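Local atomic coordinates of aldo-keto reductase 1 (Coptotermes gestroi, PDB entry 5KET), a protein that binds NADP(H) and probably works as an oxidoreductase that reduces carbonyl compounds, as its aldo-keto reductase relatives do. Residues G92-V98 with S152-M157; V199-R204 with L308-R314; Y220-G224 with A265-L269. All coordinates share one frame; numbering follows the deposited sequence.

Contact 1 (G92-V98 with S152-M157); sequences GNRAESV and SLWKAM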
loop_
_atom_site.group_PDB
_atom_site.type_symbol
_atom_site.label_atom_id
_atom_site.label_comp_id
_atom_site.label_asym_id
_atom_site.label_seq_id
_atom_site.Cartn_x
_atom_site.Cartn_y
_atom_site.Cartn_z
ATOM N N GLY A 92 -8.338 10.807 -9.937
ATOM C CA GLY A 92 -7.344 11.366 -10.835
ATOM C C GLY A 92 -6.772 10.373 -11.828
ATOM O O GLY A 92 -5.705 10.628 -12.395
ATOM N N ASN A 93 -7.460 9.256 -12.073
ATOM C CA ASN A 93 -6.991 8.255 -13.037
ATOM C C ASN A 93 -7.256 8.712 -14.466
ATOM O O ASN A 93 -7.900 8.048 -15.281
ATOM C CB ASN A 93 -7.632 6.907 -12.761
ATOM C CG ASN A 93 -7.430 6.479 -11.358
ATOM O OD1 ASN A 93 -7.458 7.302 -10.455
ATOM N ND2 ASN A 93 -7.191 5.199 -11.154
ATOM N N ARG A 94 -6.715 9.884 -14.760
ATOM C CA ARG A 94 -6.685 10.450 -16.089
ATOM C C ARG A 94 -5.349 11.170 -16.204
ATOM O O ARG A 94 -4.905 11.811 -15.248
ATOM C CB ARG A 94 -7.870 11.399 -16.311
ATOM C CG ARG A 94 -7.932 12.519 -15.294
ATOM C CD ARG A 94 -9.351 13.021 -15.041
ATOM N NE ARG A 94 -10.074 12.147 -14.119
ATOM C CZ ARG A 94 -11.019 11.292 -14.494
ATOM N NH1 ARG A 94 -11.367 11.208 -15.772
ATOM N NH2 ARG A 94 -11.623 10.525 -13.601
ATOM N N ALA A 95 -4.690 11.015 -17.353
ATOM C CA ALA A 95 -3.358 11.596 -17.527
ATOM C C ALA A 95 -3.328 13.081 -17.184
ATOM O O ALA A 95 -2.352 13.565 -16.596
ATOM C CB ALA A 95 -2.878 11.369 -18.960
ATOM N N GLU A 96 -4.407 13.805 -17.499
ATOM C CA GLU A 96 -4.453 15.255 -17.331
ATOM C C GLU A 96 -4.420 15.678 -15.863
ATOM O O GLU A 96 -3.968 16.788 -15.551
ATOM C CB GLU A 96 -5.708 15.798 -18.012
ATOM C CG GLU A 96 -6.934 14.861 -17.876
ATOM C CD GLU A 96 -7.082 13.849 -18.979
ATOM O OE1 GLU A 96 -6.057 13.296 -19.447
ATOM O OE2 GLU A 96 -8.242 13.587 -19.396
ATOM N N SER A 97 -4.905 14.835 -14.953
ATOM C CA SER A 97 -5.068 15.214 -13.555
ATOM C C SER A 97 -3.899 14.793 -12.682
ATOM O O SER A 97 -3.914 15.072 -11.479
ATOM C CB SER A 97 -6.361 14.614 -12.983
ATOM O OG SER A 97 -7.516 15.187 -13.581
ATOM N N VAL A 98 -2.887 14.138 -13.251
ATOM C CA VAL A 98 -1.895 13.463 -12.425
ATOM C C VAL A 98 -1.024 14.475 -11.681
ATOM O O VAL A 98 -0.829 14.370 -10.466
ATOM C CB VAL A 98 -1.056 12.497 -13.278
ATOM C CG1 VAL A 98 0.043 11.878 -12.439
ATOM C CG2 VAL A 98 -1.945 11.419 -13.848
ATOM N N SER A 152 -2.240 5.750 -21.104
ATOM C CA SER A 152 -2.179 7.205 -21.095
ATOM C C SER A 152 -1.857 7.715 -19.708
ATOM O O SER A 152 -1.064 8.650 -19.548
ATOM C CB SER A 152 -3.505 7.797 -21.552
ATOM O OG SER A 152 -4.174 6.944 -22.453
ATOM N N LEU A 153 -2.509 7.140 -18.699
ATOM C CA LEU A 153 -2.316 7.571 -17.323
ATOM C C LEU A 153 -0.884 7.326 -16.877
ATOM O O LEU A 153 -0.251 8.191 -16.263
ATOM C CB LEU A 153 -3.298 6.825 -16.436
ATOM C CG LEU A 153 -3.240 7.047 -14.933
ATOM C CD1 LEU A 153 -3.723 8.449 -14.595
ATOM C CD2 LEU A 153 -4.084 5.978 -14.256
ATOM N N TRP A 154 -0.353 6.156 -17.216
ATOM C CA TRP A 154 1.001 5.801 -16.833
ATOM C C TRP A 154 2.034 6.746 -17.440
ATOM O O TRP A 154 3.040 7.062 -16.792
ATOM C CB TRP A 154 1.278 4.366 -17.250
ATOM C CG TRP A 154 2.640 3.965 -16.896
ATOM C CD1 TRP A 154 3.698 3.819 -17.731
ATOM C CD2 TRP A 154 3.126 3.703 -15.566
ATOM N NE1 TRP A 154 4.820 3.460 -17.008
ATOM C CE2 TRP A 154 4.489 3.384 -15.682
ATOM C CE3 TRP A 154 2.536 3.699 -14.302
ATOM C CZ2 TRP A 154 5.279 3.056 -14.555
ATOM C CZ3 TRP A 154 3.328 3.372 -13.185
ATOM C CH2 TRP A 154 4.677 3.059 -13.329
ATOM N N LYS A 155 1.817 7.202 -18.676
ATOM C CA LYS A 155 2.757 8.141 -19.278
ATOM C C LYS A 155 2.800 9.453 -18.507
ATOM O O LYS A 155 3.846 10.111 -18.456
ATOM C CB LYS A 155 2.399 8.376 -20.747
ATOM C CG LYS A 155 2.687 7.166 -21.630
ATOM C CD LYS A 155 2.944 7.576 -23.086
ATOM C CE LYS A 155 3.281 6.365 -23.949
ATOM N NZ LYS A 155 4.371 5.519 -23.356
ATOM N N ALA A 156 1.684 9.838 -17.878
ATOM C CA ALA A 156 1.680 11.017 -17.019
ATOM C C ALA A 156 2.455 10.768 -15.736
ATOM O O ALA A 156 3.092 11.687 -15.207
ATOM C CB ALA A 156 0.242 11.429 -16.700
ATOM N N MET A 157 2.400 9.543 -15.219
ATOM C CA MET A 157 3.231 9.177 -14.081
ATOM C C MET A 157 4.707 9.248 -14.449
ATOM O O MET A 157 5.524 9.793 -13.695
ATOM C CB MET A 157 2.849 7.777 -13.612
ATOM C CG MET A 157 1.375 7.646 -13.277
ATOM S SD MET A 157 0.997 8.428 -11.696
ATOM C CE MET A 157 1.953 7.374 -10.595
#
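V98 and A95 meet one side of helix 150-162 through A156, L153 and M157, at the point where the loop after barrel strand 83-88 turns into helix 98-109. V98 carries much of the contact. Its CB already lies 3.8 Å from A156 CB, so the branch point itself is covered by the facing helix. Beyond it the two methyls part. CG1, anti to the backbone N (chi1 176°), reaches M157 SD at 3.7 Å, the valine and the bent methionine chain crossing at about a right angle. CG2, beside the backbone N, touches two partners, L153 CD1 at 3.5 Å and A156 CB at 3.6 Å.

A156 suits its place because a single methyl lets the loop backbone come close: its CB packs on A95 CB at 3.9 Å and also faces A95 O. L153, by contrast, must reach. Its CD1 abuts the loop backbone, near R94 N and G92 O, while CD2 turns to N93 CB at 4.0 Å. The chain folds back at N93 in an inverse gamma turn, closed by the hydrogen bond from R94 N to G92 O, and wraps this leucine tip. The charged end of R94 leads elsewhere, to a salt bridge with D145, whereas L153 and M157 continue inward onto strand 114-119.

The side-chain pairs are thus apolar, and methyls also pack on backbone N and O atoms without directional bonds: loop and helix are held by fit, which sets their shape and spacing.

Contact 2 (V199-R204 with L308-R314); sequences VYFQQR and LDSLDKR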
loop_
_atom_site.group_PDB
_atom_site.type_symbol
_atom_site.label_atom_id
_atom_site.label_comp_id
_atom_site.label_asym_id
_atom_site.label_seq_id
_atom_site.Cartn_x
_atom_site.Cartn_y
_atom_site.Cartn_z
ATOM N N VAL A 199 -0.221 -14.019 5.248
ATOM C CA VAL A 199 -0.143 -15.475 5.179
ATOM C C VAL A 199 -1.470 -16.098 4.766
ATOM O O VAL A 199 -1.488 -17.253 4.330
ATOM C CB VAL A 199 0.334 -16.094 6.509
ATOM C CG1 VAL A 199 1.694 -15.537 6.903
ATOM C CG2 VAL A 199 -0.709 -15.895 7.594
ATOM N N TYR A 200 -2.581 -15.375 4.892
ATOM C CA TYR A 200 -3.858 -15.874 4.394
ATOM C C TYR A 200 -4.084 -15.563 2.918
ATOM O O TYR A 200 -5.001 -16.132 2.317
ATOM C CB TYR A 200 -5.015 -15.301 5.220
ATOM C CG TYR A 200 -5.149 -15.921 6.594
ATOM C CD1 TYR A 200 -4.443 -17.075 6.923
ATOM C CD2 TYR A 200 -5.986 -15.360 7.557
ATOM C CE1 TYR A 200 -4.562 -17.653 8.179
ATOM C CE2 TYR A 200 -6.115 -15.932 8.807
ATOM C CZ TYR A 200 -5.398 -17.075 9.114
ATOM O OH TYR A 200 -5.519 -17.640 10.357
ATOM N N PHE A 201 -3.255 -14.691 2.327
ATOM C CA PHE A 201 -3.371 -14.171 0.973
ATOM C C PHE A 201 -1.951 -13.864 0.483
ATOM O O PHE A 201 -1.540 -12.717 0.296
ATOM C CB PHE A 201 -4.268 -12.932 0.947
ATOM C CG PHE A 201 -4.770 -12.561 -0.417
ATOM C CD1 PHE A 201 -5.475 -13.470 -1.187
ATOM C CD2 PHE A 201 -4.551 -11.291 -0.921
ATOM C CE1 PHE A 201 -5.935 -13.121 -2.436
ATOM C CE2 PHE A 201 -5.010 -10.938 -2.165
ATOM C CZ PHE A 201 -5.699 -11.858 -2.925
ATOM N N GLN A 202 -1.160 -14.919 0.270
ATOM C CA GLN A 202 0.270 -14.748 0.028
ATOM C C GLN A 202 0.601 -14.254 -1.379
ATOM O O GLN A 202 1.729 -13.791 -1.601
ATOM C CB GLN A 202 1.003 -16.063 0.296
ATOM C CG GLN A 202 0.997 -16.461 1.750
ATOM C CD GLN A 202 1.461 -17.879 1.982
ATOM O OE1 GLN A 202 1.065 -18.518 2.957
ATOM N NE2 GLN A 202 2.294 -18.386 1.090
ATOM N N GLN A 203 -0.336 -14.345 -2.325
ATOM C CA GLN A 203 -0.147 -13.831 -3.681
ATOM C C GLN A 203 1.103 -14.427 -4.319
ATOM O O GLN A 203 1.869 -13.733 -4.990
ATOM C CB GLN A 203 -0.096 -12.296 -3.706
ATOM C CG GLN A 203 -1.369 -11.612 -3.236
ATOM C CD GLN A 203 -2.187 -11.027 -4.374
ATOM O OE1 GLN A 203 -2.416 -11.686 -5.394
ATOM N NE2 GLN A 203 -2.662 -9.792 -4.193
ATOM N N ARG A 204 1.304 -15.732 -4.097
ATOM C CA ARG A 204 2.445 -16.430 -4.686
ATOM C C ARG A 204 2.586 -16.106 -6.164
ATOM O O ARG A 204 3.671 -15.743 -6.635
ATOM C CB ARG A 204 2.300 -17.946 -4.506
ATOM C CG ARG A 204 1.646 -18.378 -3.234
ATOM C CD ARG A 204 2.526 -18.064 -2.076
ATOM N NE ARG A 204 3.913 -18.260 -2.420
ATOM C CZ ARG A 204 4.892 -18.265 -1.538
ATOM N NH1 ARG A 204 4.640 -18.086 -0.252
ATOM N NH2 ARG A 204 6.136 -18.444 -1.943
ATOM N N LEU A 308 3.636 -21.922 7.421
ATOM C CA LEU A 308 3.024 -20.642 7.076
ATOM C C LEU A 308 2.541 -20.631 5.633
ATOM O O LEU A 308 1.528 -19.988 5.321
ATOM C CB LEU A 308 4.010 -19.496 7.329
ATOM C CG LEU A 308 4.503 -19.359 8.776
ATOM C CD1 LEU A 308 5.329 -18.099 8.961
ATOM C CD2 LEU A 308 3.354 -19.408 9.782
ATOM N N ASP A 309 3.243 -21.332 4.740
ATOM C CA ASP A 309 2.759 -21.450 3.372
ATOM C C ASP A 309 1.445 -22.222 3.315
ATOM O O ASP A 309 0.584 -21.917 2.480
ATOM C CB ASP A 309 3.821 -22.114 2.489
ATOM C CG ASP A 309 4.972 -21.175 2.133
ATOM O OD1 ASP A 309 4.833 -19.944 2.316
ATOM O OD2 ASP A 309 6.016 -21.673 1.656
ATOM N N SER A 310 1.263 -23.211 4.197
ATOM C CA SER A 310 0.016 -23.969 4.194
ATOM C C SER A 310 -1.173 -23.099 4.572
ATOM O O SER A 310 -2.309 -23.392 4.176
ATOM C CB SER A 310 0.114 -25.166 5.139
ATOM O OG SER A 310 0.887 -26.208 4.567
ATOM N N LEU A 311 -0.936 -22.027 5.322
ATOM C CA LEU A 311 -2.034 -21.200 5.794
ATOM C C LEU A 311 -2.701 -20.422 4.673
ATOM O O LEU A 311 -3.829 -19.950 4.855
ATOM C CB LEU A 311 -1.524 -20.234 6.856
ATOM C CG LEU A 311 -1.098 -20.892 8.166
ATOM C CD1 LEU A 311 -0.596 -19.812 9.102
ATOM C CD2 LEU A 311 -2.242 -21.716 8.738
ATOM N N ASP A 312 -2.037 -20.295 3.526
ATOM C CA ASP A 312 -2.513 -19.440 2.441
ATOM C C ASP A 312 -3.871 -19.901 1.929
ATOM O O ASP A 312 -4.075 -21.087 1.650
ATOM C CB ASP A 312 -1.479 -19.430 1.311
ATOM C CG ASP A 312 -1.896 -18.581 0.113
ATOM O OD1 ASP A 312 -2.824 -17.749 0.243
ATOM O OD2 ASP A 312 -1.270 -18.742 -0.963
ATOM N N LYS A 313 -4.805 -18.956 1.823
ATOM C CA LYS A 313 -6.142 -19.214 1.312
ATOM C C LYS A 313 -6.311 -18.797 -0.144
ATOM O O LYS A 313 -7.404 -18.966 -0.695
ATOM C CB LYS A 313 -7.184 -18.493 2.175
ATOM C CG LYS A 313 -7.309 -19.055 3.585
ATOM C CD LYS A 313 -8.229 -18.205 4.453
ATOM C CE LYS A 313 -8.732 -19.002 5.651
ATOM N NZ LYS A 313 -7.613 -19.625 6.407
ATOM N N ARG A 314 -5.250 -18.279 -0.774
ATOM C CA ARG A 314 -5.276 -17.742 -2.131
ATOM C C ARG A 314 -6.527 -16.917 -2.393
ATOM O O ARG A 314 -6.944 -16.149 -1.524
ATOM C CB ARG A 314 -5.143 -18.865 -3.146
ATOM C CG ARG A 314 -4.211 -19.947 -2.692
ATOM C CD ARG A 314 -4.207 -21.097 -3.664
ATOM N NE ARG A 314 -5.396 -21.944 -3.500
ATOM C CZ ARG A 314 -5.568 -22.828 -2.530
ATOM N NH1 ARG A 314 -4.633 -23.001 -1.606
ATOM N NH2 ARG A 314 -6.673 -23.537 -2.466
#
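V199 and L311 begin the TIM-barrel seam between the loop after strand 192-196 and the last residues of helix 302-310 with the chain that runs on from it, where D312 forms an Asx turn. V199 CG2 lies beside L311 CD1 at 4.2 Å, and V199 O receives a CA-H...O contact from D312. Y200 O accepts a hydrogen bond from K313 N (2.9 Å), the donor standing above the carbonyl plane. K313 NZ sits over one face of the Y200 ring, a cation-pi contact 4.2 Å from the centroid; the Y200 hydroxyl hydrogen-bonds to D250. F201 turns its ring edge to R314 O. Q202 N gives a weak hydrogen bond to D312 OD1, and the side-chain amide of Q202 stacks on the D312 carboxylate, the planes 27° apart. OD1 also accepts from R314 N at 2.7 Å, closing the Asx turn, for which aspartate is short enough once chi1 of 179° sets CG anti to the backbone N. With an alanine here the carboxylate is gone, and R314 N and Q202 N would probably lose their acceptor, leaving the turn free to shift. R204 ends in a salt bridge, NH1 to D309 OD1 at 3.2 Å.

Contact 3 (Y220-G224 with A265-L269); sequences YAPIG and AQVLL. With NAP (NADP nicotinamide-adenine-dinucleotide phosphate), chain C.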
loop_
_atom_site.group_PDB
_atom_site.type_symbol
_atom_site.label_atom_id
_atom_site.label_comp_id
_atom_site.label_asym_id
_atom_site.label_seq_id
_atom_site.Cartn_x
_atom_site.Cartn_y
_atom_site.Cartn_z
ATOM N N TYR A 220 0.491 -4.656 1.728
ATOM C CA TYR A 220 -0.372 -3.973 2.675
ATOM C C TYR A 220 -1.327 -4.979 3.305
ATOM O O TYR A 220 -1.578 -6.058 2.764
ATOM C CB TYR A 220 -1.130 -2.816 2.016
ATOM C CG TYR A 220 -2.369 -3.142 1.206
ATOM C CD1 TYR A 220 -3.595 -3.402 1.822
ATOM C CD2 TYR A 220 -2.332 -3.119 -0.184
ATOM C CE1 TYR A 220 -4.730 -3.682 1.067
ATOM C CE2 TYR A 220 -3.457 -3.388 -0.940
ATOM C CZ TYR A 220 -4.648 -3.670 -0.313
ATOM O OH TYR A 220 -5.757 -3.935 -1.080
ATOM N N ALA A 221 -1.851 -4.611 4.466
ATOM C CA ALA A 221 -2.560 -5.529 5.346
ATOM C C ALA A 221 -1.713 -6.767 5.672
ATOM O O ALA A 221 -2.201 -7.892 5.587
ATOM C CB ALA A 221 -3.896 -5.948 4.754
ATOM N N PRO A 222 -0.456 -6.578 6.083
ATOM C CA PRO A 222 0.434 -7.739 6.236
ATOM C C PRO A 222 0.123 -8.586 7.454
ATOM O O PRO A 222 0.519 -9.759 7.484
ATOM C CB PRO A 222 1.818 -7.096 6.345
ATOM C CG PRO A 222 1.536 -5.804 7.063
ATOM C CD PRO A 222 0.156 -5.350 6.620
ATOM N N ILE A 223 -0.568 -8.043 8.455
ATOM C CA ILE A 223 -0.958 -8.835 9.613
ATOM C C ILE A 223 -2.475 -8.969 9.630
ATOM O O ILE A 223 -3.097 -9.003 10.700
ATOM C CB ILE A 223 -0.424 -8.222 10.921
ATOM C CG1 ILE A 223 -0.925 -6.795 11.098
ATOM C CG2 ILE A 223 1.076 -8.238 10.919
ATOM C CD1 ILE A 223 -0.398 -6.096 12.317
ATOM N N GLY A 224 -3.079 -9.055 8.436
ATOM C CA GLY A 224 -4.525 -9.062 8.304
ATOM C C GLY A 224 -5.045 -7.687 8.656
ATOM O O GLY A 224 -4.297 -6.887 9.225
ATOM N N ALA A 265 2.273 -11.017 15.297
ATOM C CA ALA A 265 2.391 -9.977 14.283
ATOM C C ALA A 265 3.766 -10.010 13.627
ATOM O O ALA A 265 3.879 -9.923 12.402
ATOM C CB ALA A 265 2.112 -8.604 14.888
ATOM N N GLN A 266 4.821 -10.151 14.428
ATOM C CA GLN A 266 6.154 -10.182 13.841
ATOM C C GLN A 266 6.413 -11.462 13.066
ATOM O O GLN A 266 7.190 -11.447 12.101
ATOM C CB GLN A 266 7.212 -10.024 14.918
ATOM C CG GLN A 266 6.930 -8.942 15.913
ATOM C CD GLN A 266 7.522 -9.292 17.250
ATOM O OE1 GLN A 266 7.122 -10.264 17.854
ATOM N NE2 GLN A 266 8.497 -8.525 17.709
ATOM N N VAL A 267 5.810 -12.577 13.478
ATOM C CA VAL A 267 5.908 -13.775 12.661
ATOM C C VAL A 267 5.292 -13.523 11.292
ATOM O O VAL A 267 5.902 -13.799 10.254
ATOM C CB VAL A 267 5.246 -14.974 13.354
ATOM C CG1 VAL A 267 5.753 -16.269 12.727
ATOM C CG2 VAL A 267 5.520 -14.955 14.847
ATOM N N LEU A 268 4.087 -12.949 11.277
ATOM C CA LEU A 268 3.400 -12.708 10.015
ATOM C C LEU A 268 4.172 -11.742 9.123
ATOM O O LEU A 268 4.216 -11.913 7.900
ATOM C CB LEU A 268 1.995 -12.165 10.273
ATOM C CG LEU A 268 1.066 -13.107 11.025
ATOM C CD1 LEU A 268 -0.269 -12.450 11.215
ATOM C CD2 LEU A 268 0.921 -14.382 10.239
ATOM N N LEU A 269 4.755 -10.702 9.709
ATOM C CA LEU A 269 5.532 -9.776 8.896
ATOM C C LEU A 269 6.785 -10.443 8.365
ATOM O O LEU A 269 7.118 -10.315 7.182
ATOM C CB LEU A 269 5.892 -8.547 9.723
ATOM C CG LEU A 269 4.691 -7.747 10.238
ATOM C CD1 LEU A 269 5.087 -6.858 11.402
ATOM C CD2 LEU A 269 4.063 -6.964 9.090
HETATM P PA NAP C . -2.541 -4.186 9.020
HETATM O O1A NAP C . -1.596 -3.018 9.254
HETATM O O2A NAP C . -2.127 -5.454 8.811
HETATM O O5B NAP C . -3.731 -4.073 10.201
HETATM C C5B NAP C . -3.374 -3.016 11.058
HETATM C C4B NAP C . -4.374 -3.082 12.206
HETATM O O4B NAP C . -3.885 -3.993 13.164
HETATM C C3B NAP C . -4.617 -1.696 12.864
HETATM O O3B NAP C . -5.955 -1.603 13.253
HETATM C C2B NAP C . -3.734 -1.739 14.135
HETATM O O2B NAP C . -4.347 -1.252 15.243
HETATM C C1B NAP C . -3.463 -3.285 14.325
HETATM N N9A NAP C . -2.045 -3.553 14.529
HETATM C C8A NAP C . -0.951 -2.900 13.932
HETATM N N7A NAP C . 0.237 -3.394 14.353
HETATM C C5A NAP C . -0.110 -4.408 15.264
HETATM C C6A NAP C . 0.666 -5.291 16.029
HETATM N N6A NAP C . 2.036 -5.253 15.975
HETATM N N1A NAP C . 0.086 -6.213 16.858
HETATM C C2A NAP C . -1.297 -6.201 16.871
HETATM N N3A NAP C . -2.171 -5.425 16.199
HETATM C C4A NAP C . -1.527 -4.517 15.383
HETATM O O3 NAP C . -3.226 -3.812 7.607
HETATM P PN NAP C . -3.691 -2.329 7.347
HETATM O O1N NAP C . -3.674 -1.406 8.487
HETATM O O2N NAP C . -4.820 -2.366 6.348
HETATM O O5D NAP C . -2.404 -1.719 6.290
HETATM C C5D NAP C . -2.480 -0.374 6.385
HETATM C C4D NAP C . -1.540 0.207 5.388
HETATM O O4D NAP C . -1.713 -0.544 4.186
HETATM C C3D NAP C . -2.093 1.613 5.102
HETATM O O3D NAP C . -1.359 2.551 5.763
HETATM C C2D NAP C . -1.836 1.786 3.639
HETATM O O2D NAP C . -0.581 2.281 3.434
HETATM C C1D NAP C . -1.843 0.345 3.093
HETATM N N1N NAP C . -3.161 0.221 2.418
HETATM C C2N NAP C . -3.198 0.256 1.058
HETATM C C3N NAP C . -4.403 0.176 0.401
HETATM C C7N NAP C . -4.396 0.198 -1.050
HETATM O O7N NAP C . -3.381 0.458 -1.721
HETATM N N7N NAP C . -5.586 -0.079 -1.681
HETATM C C4N NAP C . -5.610 0.078 1.115
HETATM C C5N NAP C . -5.554 0.061 2.493
HETATM C C6N NAP C . -4.341 0.137 3.151
HETATM P P2B NAP C . -3.743 0.246 16.008
HETATM O O1X NAP C . -3.917 1.182 14.821
HETATM O O2X NAP C . -4.583 0.479 17.234
HETATM O O3X NAP C . -2.266 -0.124 16.138
#
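A chi1 of 58° sets I223 CG1 between its backbone N and carbonyl carbon and leaves CG2 beside the N, so that the two branches serve different partners: CG2 faces A265, L268 and L269 of helix 264-273, and CG1 faces the cofactor. With chi2 at -177° the chain runs on extended, and CD1 arrives 3.4 Å from C5A of the adenine. This is the edge of the NADP pocket at the end of strand 216-220 of the TIM barrel, where a type I beta turn runs from A221 to G224.

CG2 packs 3.7 Å from L269 CG and also meets L268 CB, which lies near P222 O. A branched residue suits the position because it can pack on a helix and on a nucleotide at once. P222, whose rigid ring fits the second place of the turn, sets CG against L269 CD2 at 3.4 Å, the two side chains crossing obliquely. The turn also leaves I223 N pointing at the diphosphate, where it donates to O2A at 3.0 Å (152° at the hydrogen); A221 N makes a weak hydrogen bond to O5D.

Y220 ends the strand with its ring face against the nicotinamide, C3N standing 3.7 Å above the ring plane over its centre. An edge-to-face contact with F320 and a hydrogen bond from N173 to its hydroxyl help to keep that ring in position. At the far end of the cofactor A265, small enough to let the base approach, brings its CB to 3.5 Å from N6A.

Overall arrangement
Contacts 2 and 3 are neighbours, with centres about 12 Å apart, and both segments of contact 3 fall in the sequence between the two segments of contact 2. They touch where V199 CG2 packs on L268 CD2 at 3.5 Å, so helix 264-273 carries packing from the outer seam to the cofactor pocket. Contact 3 meets NADP directly, whereas the V199 side chain of contact 2 stays about 11 Å from it. Contact 1 lies across the chain's centre, its own centre about 33 Å from that of contact 2 and 32 Å from that of contact 3. Even so, the N93 side chain is about 6 Å from that of H120, a predicted substrate-binding residue.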